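Local atomic coordinates of CHAD domain protein (Streptomyces chartreusis, PDB entry 6RN5), a protein that probably binds polyphosphate and binds metal ions, copper among them, through an all-helical CHAD fold, although its biological role is not established. Residues 18-24 with 223-229; 78-84 with 217-223; 108-112 with 179-184; 284-288 with 307-311. All coordinates share one frame. Residues are numbered along the deposited sequence.

From the N terminus, residues 18-24 lead into helix 21-42; contact 1 closes when the loop between helices 201-213 and 229-244 comes back to them. Contact 2 is nested within that closure: the same loop meets the start of helix 82-120, and the two contacts touch through Leu79 and share Ala223. Contact 3 is nested deeper still, pairing the far part of helix 82-120 with helix 170-198, about 44 Å (centre to centre) from contact 2 and beyond the chain's centre. Contact 4 follows in series, closing a short loop between helices 274-295 and 305-331. Contacts 1 and 2 thus join helix ends and loops, whereas contacts 3 and 4 pack helix flanks.

Contact 1 (18-24 with 223-229)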
loop_
_atom_site.group_PDB
_atom_site.type_symbol
_atom_site.label_atom_id
_atom_site.label_comp_id
_atom_site.label_asym_id
_atom_site.label_seq_id
_atom_site.Cartn_x
_atom_site.Cartn_y
_atom_site.Cartn_z
ATOM N N SER A 18 38.507 -6.196 33.725
ATOM C CA SER A 18 37.409 -7.037 33.146
ATOM C C SER A 18 36.185 -7.165 34.107
ATOM O O SER A 18 36.330 -7.395 35.306
ATOM C CB SER A 18 37.916 -8.429 32.770
ATOM O OG SER A 18 37.934 -9.263 33.915
ATOM N N PRO A 19 34.974 -7.051 33.565
ATOM C CA PRO A 19 33.766 -6.786 34.367
ATOM C C PRO A 19 33.375 -7.877 35.360
ATOM O O PRO A 19 33.292 -9.059 34.996
ATOM C CB PRO A 19 32.686 -6.677 33.301
ATOM C CG PRO A 19 33.176 -7.531 32.179
ATOM C CD PRO A 19 34.650 -7.280 32.139
ATOM N N THR A 20 33.091 -7.469 36.593
ATOM C CA THR A 20 32.604 -8.396 37.625
ATOM C C THR A 20 31.318 -7.906 38.335
ATOM O O THR A 20 30.731 -6.860 37.971
ATOM C CB THR A 20 33.685 -8.620 38.689
ATOM O OG1 THR A 20 33.931 -7.386 39.352
ATOM C CG2 THR A 20 34.987 -9.112 38.037
ATOM N N GLY A 21 30.887 -8.676 39.336
ATOM C CA GLY A 21 29.851 -8.231 40.265
ATOM C C GLY A 21 29.970 -6.770 40.682
ATOM O O GLY A 21 28.967 -6.062 40.837
ATOM N N ASP A 22 31.187 -6.301 40.883
ATOM C CA ASP A 22 31.354 -4.932 41.366
ATOM C C ASP A 22 31.068 -3.931 40.284
ATOM O O ASP A 22 30.611 -2.848 40.579
ATOM C CB ASP A 22 32.743 -4.730 41.955
ATOM C CG ASP A 22 32.972 -5.609 43.182
ATOM O OD1 ASP A 22 31.980 -6.077 43.804
ATOM O OD2 ASP A 22 34.150 -5.856 43.508
ATOM N N THR A 23 31.356 -4.294 39.034
ATOM C CA THR A 23 30.988 -3.480 37.887
ATOM C C THR A 23 29.469 -3.385 37.810
ATOM O O THR A 23 28.923 -2.304 37.585
ATOM C CB THR A 23 31.515 -4.056 36.558
ATOM O OG1 THR A 23 32.876 -4.425 36.717
ATOM C CG2 THR A 23 31.429 -3.025 35.390
ATOM N N LEU A 24 28.815 -4.526 38.003
ATOM C CA LEU A 24 27.362 -4.622 37.989
ATOM C C LEU A 24 26.759 -3.727 39.073
ATOM O O LEU A 24 25.785 -3.056 38.804
ATOM C CB LEU A 24 26.916 -6.064 38.235
ATOM C CG LEU A 24 25.462 -6.346 38.561
ATOM C CD1 LEU A 24 24.583 -5.885 37.413
ATOM C CD2 LEU A 24 25.279 -7.848 38.804
ATOM N N ALA A 223 29.220 -13.136 43.782
ATOM C CA ALA A 223 29.074 -12.188 42.656
ATOM C C ALA A 223 30.275 -11.304 42.450
ATOM O O ALA A 223 30.656 -11.045 41.304
ATOM C CB ALA A 223 27.835 -11.323 42.822
ATOM N N ALA A 224 30.890 -10.865 43.543
ATOM C CA ALA A 224 31.920 -9.828 43.473
ATOM C C ALA A 224 33.072 -10.237 42.552
ATOM O O ALA A 224 33.601 -9.391 41.808
ATOM C CB ALA A 224 32.430 -9.485 44.878
ATOM N N THR A 225 33.421 -11.534 42.595
ATOM C CA THR A 225 34.436 -12.135 41.718
ATOM C C THR A 225 33.903 -12.723 40.382
ATOM O O THR A 225 34.697 -13.053 39.529
ATOM C CB THR A 225 35.239 -13.289 42.412
ATOM O OG1 THR A 225 34.470 -14.506 42.458
ATOM C CG2 THR A 225 35.630 -12.933 43.793
ATOM N N ALA A 226 32.600 -12.919 40.223
ATOM C CA ALA A 226 32.056 -13.538 38.987
ATOM C C ALA A 226 32.203 -12.639 37.753
ATOM O O ALA A 226 32.077 -11.423 37.848
ATOM C CB ALA A 226 30.604 -13.948 39.173
ATOM N N ASP A 227 32.499 -13.262 36.614
ATOM C CA ASP A 227 32.712 -12.568 35.345
ATOM C C ASP A 227 31.304 -12.245 34.816
ATOM O O ASP A 227 30.471 -13.128 34.763
ATOM C CB ASP A 227 33.489 -13.510 34.399
ATOM C CG ASP A 227 33.851 -12.875 33.031
ATOM O OD1 ASP A 227 33.541 -11.684 32.684
ATOM O OD2 ASP A 227 34.477 -13.628 32.263
ATOM N N LEU A 228 31.024 -10.981 34.484
ATOM C CA LEU A 228 29.719 -10.616 33.883
ATOM C C LEU A 228 29.549 -11.033 32.426
ATOM O O LEU A 228 28.423 -11.125 31.948
ATOM C CB LEU A 228 29.512 -9.112 33.898
ATOM C CG LEU A 228 29.497 -8.379 35.211
ATOM C CD1 LEU A 228 29.033 -6.939 34.932
ATOM C CD2 LEU A 228 28.597 -9.107 36.219
ATOM N N ARG A 229 30.624 -11.303 31.714
ATOM C CA ARG A 229 30.498 -11.542 30.278
ATOM C C ARG A 229 29.667 -12.723 29.832
ATOM O O ARG A 229 28.948 -12.611 28.875
ATOM C CB ARG A 229 31.852 -11.567 29.614
ATOM C CG ARG A 229 32.488 -10.175 29.648
ATOM C CD ARG A 229 33.970 -10.243 29.320
ATOM N NE ARG A 229 34.737 -10.552 30.523
ATOM C CZ ARG A 229 35.953 -11.093 30.548
ATOM N NH1 ARG A 229 36.559 -11.314 31.715
ATOM N NH2 ARG A 229 36.565 -11.428 29.423
#
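Leu228 lays its side chain against Pro19 and Leu24, with its CD1 4.0 Å from Pro19 CB and its CD2 4.0 Å from Leu24 CB. It is the most covered residue here, and its apolar patch continues onto Leu79 and onto Val294 of helix 274-295. Beneath it, Leu228 N donates a nearly straight hydrogen bond to Pro19 O (3.0 Å), the strongest polar link between 18-24 and 223-229.

Thr20 and Gly21 start helix 21-42. Thr20 is its N-cap and forms a capping box with Thr23: Thr20 N donates to Thr23 OG1 at 3.1 Å, while Asp22 N reaches Thr20 OG1 weakly at 3.3 Å. Thr20 OG1 also donates a weak bond to Ala224 O (3.2 Å). Gly21 N makes two further weak bonds, to Ala223 O at 3.1 Å and Ala226 O at 3.3 Å. Such closeness leaves no space for a side chain: a beta carbon on Gly21 would clash with Ala223 O.

Asp227, just before the turn into helix 229-244, makes a capping bond of its own: OD1 accepts from Arg229 N (3.1 Å), with a salt bridge from Arg229 NE to the same OD1 (2.7 Å). The start of helix 21-42 thus meets loop carbonyls through its N-cap and first amide, mostly by weak bonds, with one good backbone bond, round a small leucine-proline core.

Contact 2 (78-84 with 217-223); sequences SLLDTDW and VPLTPAA
Residues 78-84 run from the end of a 3-10 turn (78-79) through extended Leu80 (phi/psi -134/155°) into helix 82-120, and residues 217-223 form a loop lying antiparallel to them. Their backbones meet in a single beta bridge, a non-hydrogen-bonded pair of Leu80 and Leu219 with CA atoms 4.4 Å apart. The flanking hydrogen bonds run from Thr220 N to Leu79 O (2.8 Å) and from Asp81 N to Pro218 O (3.0 Å); Thr220 OG1, with chi1 p, adds a weak one to Leu79 O at 3.4 Å.

Two turns shape 217-223. Pro218 (-80/68°) centres an inverse gamma turn closed by Leu219 N to Val217 O at 2.8 Å, and Thr220 to Ala223 make a type I beta turn. In 78-84, Asp81 N-caps the helix, its OD1 accepting from Trp84 N at 2.8 Å.

Among apolar contacts, Pro218 lies over one face of the Trp84 indole in a CH-pi interaction, with CG 3.4 Å from the centroid of the six-membered ring; Trp84 chi1 t and chi2 85° set that face under Pro218. Leu79 and Leu80 are both chi1 m, chi2 t. Leu80 CD2 lies 3.9 Å from Val217 CG1 and 4.0 Å from Leu219 CD2, and Leu79 CB lies 3.9 Å from Ala223 CB. The loop is thus fixed to a helix start by sheet-like backbone bonding and proline-aromatic packing.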
loop_
_atom_site.group_PDB
_atom_site.type_symbol
_atom_site.label_atom_id
_atom_site.label_comp_id
_atom_site.label_asym_id
_atom_site.label_seq_id
_atom_site.Cartn_x
_atom_site.Cartn_y
_atom_site.Cartn_z
ATOM N N SER A 78 21.088 -13.903 38.306
ATOM C CA SER A 78 21.820 -14.949 39.043
ATOM C C SER A 78 22.841 -14.361 39.998
ATOM O O SER A 78 23.242 -15.035 40.910
ATOM C CB SER A 78 22.509 -15.927 38.079
ATOM O OG SER A 78 23.292 -15.233 37.140
ATOM N N LEU A 79 23.285 -13.118 39.791
ATOM C CA LEU A 79 24.249 -12.497 40.716
ATOM C C LEU A 79 23.616 -11.679 41.852
ATOM O O LEU A 79 24.330 -11.073 42.610
ATOM C CB LEU A 79 25.256 -11.633 39.938
ATOM C CG LEU A 79 26.080 -12.477 38.950
ATOM C CD1 LEU A 79 27.154 -11.612 38.367
ATOM C CD2 LEU A 79 26.720 -13.679 39.624
ATOM N N LEU A 80 22.290 -11.718 41.996
ATOM C CA LEU A 80 21.554 -10.823 42.891
ATOM C C LEU A 80 20.556 -11.660 43.695
ATOM O O LEU A 80 20.156 -12.694 43.263
ATOM C CB LEU A 80 20.814 -9.766 42.057
ATOM C CG LEU A 80 21.674 -8.855 41.166
ATOM C CD1 LEU A 80 20.930 -8.205 39.995
ATOM C CD2 LEU A 80 22.274 -7.753 41.995
ATOM N N ASP A 81 20.156 -11.200 44.861
ATOM C CA ASP A 81 19.091 -11.859 45.643
ATOM C C ASP A 81 17.814 -12.053 44.844
ATOM O O ASP A 81 17.225 -11.080 44.338
ATOM C CB ASP A 81 18.804 -11.020 46.870
ATOM C CG ASP A 81 17.759 -11.629 47.768
ATOM O OD1 ASP A 81 16.550 -11.671 47.441
ATOM O OD2 ASP A 81 18.158 -12.025 48.849
ATOM N N THR A 82 17.363 -13.305 44.752
ATOM C CA THR A 82 16.280 -13.639 43.871
ATOM C C THR A 82 14.967 -12.952 44.259
ATOM O O THR A 82 14.311 -12.363 43.379
ATOM C CB THR A 82 16.105 -15.165 43.769
ATOM O OG1 THR A 82 17.226 -15.691 43.084
ATOM C CG2 THR A 82 14.903 -15.543 42.946
ATOM N N ASP A 83 14.589 -13.045 45.540
ATOM C CA ASP A 83 13.350 -12.435 46.052
ATOM C C ASP A 83 13.375 -10.940 45.777
ATOM O O ASP A 83 12.432 -10.396 45.212
ATOM C CB ASP A 83 13.176 -12.633 47.563
ATOM C CG ASP A 83 12.973 -14.079 47.957
ATOM O OD1 ASP A 83 12.485 -14.877 47.138
ATOM O OD2 ASP A 83 13.318 -14.412 49.105
ATOM N N TRP A 84 14.463 -10.285 46.158
ATOM C CA TRP A 84 14.601 -8.868 45.863
ATOM C C TRP A 84 14.349 -8.564 44.356
ATOM O O TRP A 84 13.495 -7.750 44.030
ATOM C CB TRP A 84 15.948 -8.399 46.348
ATOM C CG TRP A 84 16.222 -6.972 46.050
ATOM C CD1 TRP A 84 15.845 -5.868 46.792
ATOM C CD2 TRP A 84 16.988 -6.475 44.954
ATOM N NE1 TRP A 84 16.316 -4.717 46.190
ATOM C CE2 TRP A 84 17.032 -5.068 45.073
ATOM C CE3 TRP A 84 17.626 -7.086 43.859
ATOM C CZ2 TRP A 84 17.662 -4.271 44.137
ATOM C CZ3 TRP A 84 18.266 -6.290 42.946
ATOM C CH2 TRP A 84 18.285 -4.885 43.092
ATOM N N VAL A 217 23.733 -2.744 46.887
ATOM C CA VAL A 217 23.282 -3.695 45.885
ATOM C C VAL A 217 23.320 -5.091 46.506
ATOM O O VAL A 217 24.360 -5.499 46.974
ATOM C CB VAL A 217 24.221 -3.630 44.700
ATOM C CG1 VAL A 217 23.762 -4.563 43.604
ATOM C CG2 VAL A 217 24.350 -2.172 44.203
ATOM N N PRO A 218 22.209 -5.837 46.488
ATOM C CA PRO A 218 22.218 -7.198 47.079
ATOM C C PRO A 218 22.826 -8.263 46.184
ATOM O O PRO A 218 22.126 -9.138 45.657
ATOM C CB PRO A 218 20.725 -7.465 47.339
ATOM C CG PRO A 218 20.037 -6.675 46.267
ATOM C CD PRO A 218 20.846 -5.431 46.080
ATOM N N LEU A 219 24.133 -8.153 45.978
ATOM C CA LEU A 219 24.889 -9.173 45.269
ATOM C C LEU A 219 24.858 -10.492 46.001
ATOM O O LEU A 219 25.006 -10.521 47.209
ATOM C CB LEU A 219 26.342 -8.742 45.142
ATOM C CG LEU A 219 26.634 -7.516 44.241
ATOM C CD1 LEU A 219 28.109 -7.183 44.240
ATOM C CD2 LEU A 219 26.144 -7.670 42.805
ATOM N N THR A 220 24.746 -11.604 45.286
ATOM C CA THR A 220 24.929 -12.935 45.926
ATOM C C THR A 220 26.379 -13.104 46.421
ATOM O O THR A 220 27.262 -12.389 45.964
ATOM C CB THR A 220 24.633 -14.104 44.955
ATOM O OG1 THR A 220 25.493 -14.001 43.810
ATOM C CG2 THR A 220 23.200 -14.084 44.527
ATOM N N PRO A 221 26.644 -14.084 47.317
ATOM C CA PRO A 221 28.007 -14.209 47.870
ATOM C C PRO A 221 29.134 -14.253 46.843
ATOM O O PRO A 221 30.141 -13.589 47.015
ATOM C CB PRO A 221 27.949 -15.538 48.656
ATOM C CG PRO A 221 26.526 -15.663 49.076
ATOM C CD PRO A 221 25.701 -15.015 47.981
ATOM N N ALA A 222 28.952 -15.008 45.772
ATOM C CA ALA A 222 30.022 -15.225 44.793
ATOM C C ALA A 222 30.156 -14.090 43.778
ATOM O O ALA A 222 31.120 -14.080 43.010
ATOM C CB ALA A 222 29.788 -16.548 44.056
ATOM N N ALA A 223 29.220 -13.136 43.782
ATOM C CA ALA A 223 29.074 -12.188 42.656
ATOM C C ALA A 223 30.275 -11.304 42.450
ATOM O O ALA A 223 30.656 -11.045 41.304
ATOM C CB ALA A 223 27.835 -11.323 42.822
#

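Contact 3 (108-112 with 179-184)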
loop_
_atom_site.group_PDB
_atom_site.type_symbol
_atom_site.label_atom_id
_atom_site.label_comp_id
_atom_site.label_asym_id
_atom_site.label_seq_id
_atom_site.Cartn_x
_atom_site.Cartn_y
_atom_site.Cartn_z
ATOM N N ARG A 108 1.556 8.785 18.864
ATOM C CA ARG A 108 0.626 8.110 17.958
ATOM C C ARG A 108 -0.275 9.116 17.196
ATOM O O ARG A 108 -0.499 8.987 16.011
ATOM C CB ARG A 108 -0.179 7.116 18.768
ATOM C CG ARG A 108 -1.096 6.250 17.974
ATOM C CD ARG A 108 -1.602 5.164 18.883
ATOM N NE ARG A 108 -0.452 4.471 19.455
ATOM C CZ ARG A 108 -0.378 3.999 20.704
ATOM N NH1 ARG A 108 -1.393 4.108 21.550
ATOM N NH2 ARG A 108 0.727 3.386 21.093
ATOM N N LEU A 109 -0.782 10.123 17.873
ATOM C CA LEU A 109 -1.627 11.106 17.210
ATOM C C LEU A 109 -0.851 11.802 16.123
ATOM O O LEU A 109 -1.289 11.901 14.960
ATOM C CB LEU A 109 -2.160 12.134 18.213
ATOM C CG LEU A 109 -2.985 13.299 17.639
ATOM C CD1 LEU A 109 -4.108 12.815 16.717
ATOM C CD2 LEU A 109 -3.574 14.163 18.746
ATOM N N GLU A 110 0.327 12.278 16.495
ATOM C CA GLU A 110 1.211 12.913 15.523
ATOM C C GLU A 110 1.527 12.045 14.297
ATOM O O GLU A 110 1.439 12.503 13.147
ATOM C CB GLU A 110 2.494 13.292 16.209
ATOM C CG GLU A 110 3.496 13.835 15.226
ATOM C CD GLU A 110 4.304 14.962 15.801
ATOM O OE1 GLU A 110 4.660 14.868 17.012
ATOM O OE2 GLU A 110 4.578 15.921 15.023
ATOM N N ARG A 111 1.896 10.795 14.541
ATOM C CA ARG A 111 2.188 9.875 13.471
ATOM C C ARG A 111 0.963 9.762 12.572
ATOM O O ARG A 111 1.071 9.806 11.338
ATOM C CB ARG A 111 2.564 8.504 14.069
ATOM C CG ARG A 111 2.471 7.333 13.121
ATOM C CD ARG A 111 2.920 6.019 13.775
ATOM N NE ARG A 111 4.373 5.918 13.746
ATOM C CZ ARG A 111 5.095 5.431 12.743
ATOM N NH1 ARG A 111 4.540 4.878 11.661
ATOM N NH2 ARG A 111 6.402 5.424 12.876
ATOM N N LEU A 112 -0.221 9.642 13.168
ATOM C CA LEU A 112 -1.411 9.468 12.350
ATOM C C LEU A 112 -1.801 10.742 11.584
ATOM O O LEU A 112 -2.175 10.689 10.395
ATOM C CB LEU A 112 -2.570 8.951 13.195
ATOM C CG LEU A 112 -2.424 7.491 13.676
ATOM C CD1 LEU A 112 -3.370 7.147 14.819
ATOM C CD2 LEU A 112 -2.614 6.461 12.579
ATOM N N LEU A 179 -9.623 11.156 15.416
ATOM C CA LEU A 179 -8.444 10.663 16.098
ATOM C C LEU A 179 -7.854 11.706 17.065
ATOM O O LEU A 179 -7.385 11.382 18.157
ATOM C CB LEU A 179 -7.403 10.238 15.064
ATOM C CG LEU A 179 -7.800 9.005 14.239
ATOM C CD1 LEU A 179 -6.932 8.903 13.016
ATOM C CD2 LEU A 179 -7.684 7.710 15.035
ATOM N N ASP A 180 -7.822 12.958 16.650
ATOM C CA ASP A 180 -7.406 14.009 17.557
ATOM C C ASP A 180 -8.242 14.014 18.856
ATOM O O ASP A 180 -7.697 14.053 19.955
ATOM C CB ASP A 180 -7.509 15.347 16.828
ATOM C CG ASP A 180 -6.953 16.508 17.624
ATOM O OD1 ASP A 180 -6.581 16.374 18.785
ATOM O OD2 ASP A 180 -6.899 17.592 17.069
ATOM N N ARG A 181 -9.569 13.934 18.725
ATOM C CA ARG A 181 -10.440 13.832 19.882
ATOM C C ARG A 181 -10.152 12.583 20.703
ATOM O O ARG A 181 -9.916 12.671 21.897
ATOM C CB ARG A 181 -11.932 13.859 19.467
ATOM C CG ARG A 181 -12.911 13.809 20.641
ATOM C CD ARG A 181 -14.393 13.862 20.232
ATOM N NE ARG A 181 -15.185 12.906 21.041
ATOM C CZ ARG A 181 -15.763 13.134 22.241
ATOM N NH1 ARG A 181 -15.691 14.336 22.830
ATOM N NH2 ARG A 181 -16.436 12.133 22.859
ATOM N N GLN A 182 -10.165 11.423 20.073
ATOM C CA GLN A 182 -9.984 10.173 20.792
ATOM C C GLN A 182 -8.629 10.006 21.496
ATOM O O GLN A 182 -8.548 9.627 22.648
ATOM C CB GLN A 182 -10.253 9.004 19.863
ATOM C CG GLN A 182 -11.747 8.860 19.522
ATOM C CD GLN A 182 -12.016 7.627 18.664
ATOM O OE1 GLN A 182 -11.067 6.901 18.244
ATOM N NE2 GLN A 182 -13.306 7.373 18.388
ATOM N N LEU A 183 -7.572 10.298 20.779
ATOM C CA LEU A 183 -6.233 10.187 21.328
ATOM C C LEU A 183 -5.903 11.285 22.319
ATOM O O LEU A 183 -5.111 11.073 23.224
ATOM C CB LEU A 183 -5.223 10.112 20.193
ATOM C CG LEU A 183 -5.335 8.755 19.447
ATOM C CD1 LEU A 183 -4.613 8.793 18.107
ATOM C CD2 LEU A 183 -4.746 7.616 20.290
ATOM N N THR A 184 -6.527 12.435 22.192
ATOM C CA THR A 184 -6.367 13.486 23.178
ATOM C C THR A 184 -7.015 13.135 24.492
ATOM O O THR A 184 -6.440 13.343 25.551
ATOM C CB THR A 184 -6.965 14.801 22.692
ATOM O OG1 THR A 184 -6.211 15.223 21.559
ATOM C CG2 THR A 184 -6.830 15.897 23.775
#
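Leu109 has the most surface buried here, and it acts as a knob in a hole formed by Leu179, Asp180, Leu183 and Thr184 of the facing helix. Its chi1 t, chi2 p rotamer brings CD1 onto the opposing backbone (Asp180 CA 3.6 Å, Leu179 O 3.9 Å) and CD2 next to the side chains of Asp180 (OD1, 3.7 Å) and Thr184 (OG1, 4.0 Å). The Thr184 hydroxyl is itself turned back onto its own helix, donating a very short bond of 2.5 Å to Asp180 O.

Leu183 answers from the other helix. Its CB points at 108-112, and CD1 fits beside the backbone of Leu109, 3.9 Å from Leu109 CA, and equally near Leu112 CD1 at 3.9 Å. The aliphatic part of Arg108 lies alongside, with Leu183 CD2 4.2 Å from Arg108 CD.

Leu112, third in buried area, extends the leucine row along the interface, its CD1 4.4 Å from Leu179 CD2. Leu112 and Leu179 both also touch Leu347 of helix 338-366, which carries the copper ligand His348; the Leu112 side chain is about 8 Å from that of His348.

The axes of 108-112 and 179-184 approach to 10.0 Å at 166°, so the helices run almost antiparallel. Apolar interdigitation of this kind, with a knob-into-hole fit, is characteristic of antiparallel helical bundles, the architecture of the CHAD fold.

Contact 4 (284-288 with 307-311); sequences LRLHR and LLSAG. With SO4 (sulfate ion), chain F; SO4 (sulfate ion), chain G.
Two arginines about one turn apart, Arg285 and Arg288, each hold a sulfate ion beside this helix pair, although of the two only Arg288 also packs against the opposing helix. Regular alpha-helical segments 284-288 (helix 274-295) and 307-311 (helix 305-331) run roughly antiparallel at a crossing angle of -149°, with axes 10.9 Å apart; Leu284 pairs with Gly311 (CA-CA 7.0 Å) and Arg288 with Leu307 (CA-CA 8.1 Å).

The interface is mainly apolar, with the His287 ring and the aliphatic part of Arg288 at its side. Leu284 (chi1 t, chi2 p) sends CD2 to within 3.5 Å of Gly311 CA and 4.1 Å of Ala310 CB, and CD1 to 4.1 Å from Leu307 CD2. Leu307 (m, t) has CD1 3.6 Å from His287 CD2, and Arg288 CD lies 3.9 Å from Leu308 CD2.

Arg288 (chi1 m at -86°, chi2 -139°) makes a very short 2.4 Å hydrogen bond from NH2 to O4 of the chain G sulfate, and a weak one from NH1 to its O2 at 3.5 Å. From Arg285 (chi1 -149°, chi2 t, chi3 p), NH1 and NH2 reach O2 (3.3 Å) and O3 (3.5 Å) of the chain F sulfate, both weakly. Arg64, Arg67 and Arg68 of helix 56-75, Arg281 and the Tyr289 hydroxyl also hydrogen-bond the sulfates. These probably come from the crystallisation liquor, but such a basic, oxyanion-holding flank is consistent with polyphosphate binding.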
loop_
_atom_site.group_PDB
_atom_site.type_symbol
_atom_site.label_atom_id
_atom_site.label_comp_id
_atom_site.label_asym_id
_atom_site.label_seq_id
_atom_site.Cartn_x
_atom_site.Cartn_y
_atom_site.Cartn_z
ATOM N N LEU A 284 16.320 -7.150 22.180
ATOM C CA LEU A 284 17.389 -6.280 21.690
ATOM C C LEU A 284 17.718 -5.229 22.742
ATOM O O LEU A 284 18.873 -4.946 23.039
ATOM C CB LEU A 284 17.016 -5.679 20.340
ATOM C CG LEU A 284 17.957 -4.552 19.901
ATOM C CD1 LEU A 284 19.361 -5.074 19.778
ATOM C CD2 LEU A 284 17.494 -4.009 18.567
ATOM N N ARG A 285 16.683 -4.703 23.359
ATOM C CA ARG A 285 16.869 -3.755 24.436
ATOM C C ARG A 285 17.584 -4.341 25.652
ATOM O O ARG A 285 18.499 -3.715 26.210
ATOM C CB ARG A 285 15.545 -3.122 24.821
ATOM C CG ARG A 285 15.805 -1.712 25.301
ATOM C CD ARG A 285 14.581 -0.864 25.359
ATOM N NE ARG A 285 13.541 -1.481 26.167
ATOM C CZ ARG A 285 12.299 -0.995 26.258
ATOM N NH1 ARG A 285 11.981 0.138 25.634
ATOM N NH2 ARG A 285 11.383 -1.627 26.984
ATOM N N LEU A 286 17.212 -5.578 26.019
ATOM C CA LEU A 286 17.901 -6.308 27.075
ATOM C C LEU A 286 19.378 -6.409 26.779
ATOM O O LEU A 286 20.197 -6.207 27.669
ATOM C CB LEU A 286 17.267 -7.702 27.284
ATOM C CG LEU A 286 15.881 -7.607 27.953
ATOM C CD1 LEU A 286 15.093 -8.947 28.022
ATOM C CD2 LEU A 286 16.064 -7.068 29.353
ATOM N N HIS A 287 19.702 -6.723 25.528
ATOM C CA HIS A 287 21.092 -6.861 25.069
ATOM C C HIS A 287 21.817 -5.493 25.138
ATOM O O HIS A 287 22.911 -5.400 25.584
ATOM C CB HIS A 287 21.094 -7.466 23.624
ATOM C CG HIS A 287 22.423 -7.440 22.942
ATOM N ND1 HIS A 287 23.545 -8.058 23.459
ATOM C CD2 HIS A 287 22.803 -6.901 21.756
ATOM C CE1 HIS A 287 24.556 -7.893 22.623
ATOM N NE2 HIS A 287 24.132 -7.196 21.580
ATOM N N ARG A 288 21.149 -4.421 24.779
ATOM C CA ARG A 288 21.817 -3.117 24.783
ATOM C C ARG A 288 22.218 -2.732 26.176
ATOM O O ARG A 288 23.337 -2.314 26.404
ATOM C CB ARG A 288 20.919 -2.053 24.151
ATOM C CG ARG A 288 21.056 -1.996 22.613
ATOM C CD ARG A 288 21.051 -0.507 22.187
ATOM N NE ARG A 288 19.762 0.004 22.576
ATOM C CZ ARG A 288 19.465 0.990 23.411
ATOM N NH1 ARG A 288 20.367 1.794 23.946
ATOM N NH2 ARG A 288 18.178 1.207 23.636
ATOM N N LEU A 307 23.353 -1.860 15.753
ATOM C CA LEU A 307 22.339 -2.192 16.761
ATOM C C LEU A 307 21.392 -1.044 16.955
ATOM O O LEU A 307 20.215 -1.251 17.186
ATOM C CB LEU A 307 22.909 -2.524 18.142
ATOM C CG LEU A 307 23.619 -3.856 18.324
ATOM C CD1 LEU A 307 23.840 -4.102 19.826
ATOM C CD2 LEU A 307 22.885 -5.008 17.637
ATOM N N LEU A 308 21.890 0.177 16.876
ATOM C CA LEU A 308 20.977 1.309 16.977
ATOM C C LEU A 308 20.056 1.374 15.784
ATOM O O LEU A 308 18.891 1.630 15.964
ATOM C CB LEU A 308 21.732 2.611 17.225
ATOM C CG LEU A 308 22.434 2.514 18.610
ATOM C CD1 LEU A 308 23.561 3.544 18.739
ATOM C CD2 LEU A 308 21.478 2.592 19.806
ATOM N N SER A 309 20.545 1.090 14.579
ATOM C CA SER A 309 19.661 1.042 13.446
ATOM C C SER A 309 18.603 -0.080 13.584
ATOM O O SER A 309 17.431 0.117 13.280
ATOM C CB SER A 309 20.442 0.844 12.158
ATOM O OG SER A 309 19.517 0.756 11.059
ATOM N N ALA A 310 19.001 -1.255 14.049
ATOM C CA ALA A 310 18.038 -2.360 14.228
ATOM C C ALA A 310 16.978 -1.959 15.206
ATOM O O ALA A 310 15.792 -2.224 15.009
ATOM C CB ALA A 310 18.729 -3.615 14.730
ATOM N N GLY A 311 17.421 -1.323 16.276
ATOM C CA GLY A 311 16.527 -0.878 17.328
ATOM C C GLY A 311 15.532 0.192 16.893
ATOM O O GLY A 311 14.385 0.154 17.280
HETATM S S SO4 F . 8.393 1.029 26.092
HETATM O O1 SO4 F . 8.862 1.102 27.509
HETATM O O2 SO4 F . 9.223 1.911 25.263
HETATM O O3 SO4 F . 8.462 -0.382 25.541
HETATM O O4 SO4 F . 7.019 1.579 26.080
HETATM S S SO4 G . 17.189 4.005 25.425
HETATM O O1 SO4 G . 16.703 4.312 26.756
HETATM O O2 SO4 G . 18.605 4.437 25.376
HETATM O O3 SO4 G . 16.426 4.722 24.399
HETATM O O4 SO4 G . 16.984 2.553 25.194
#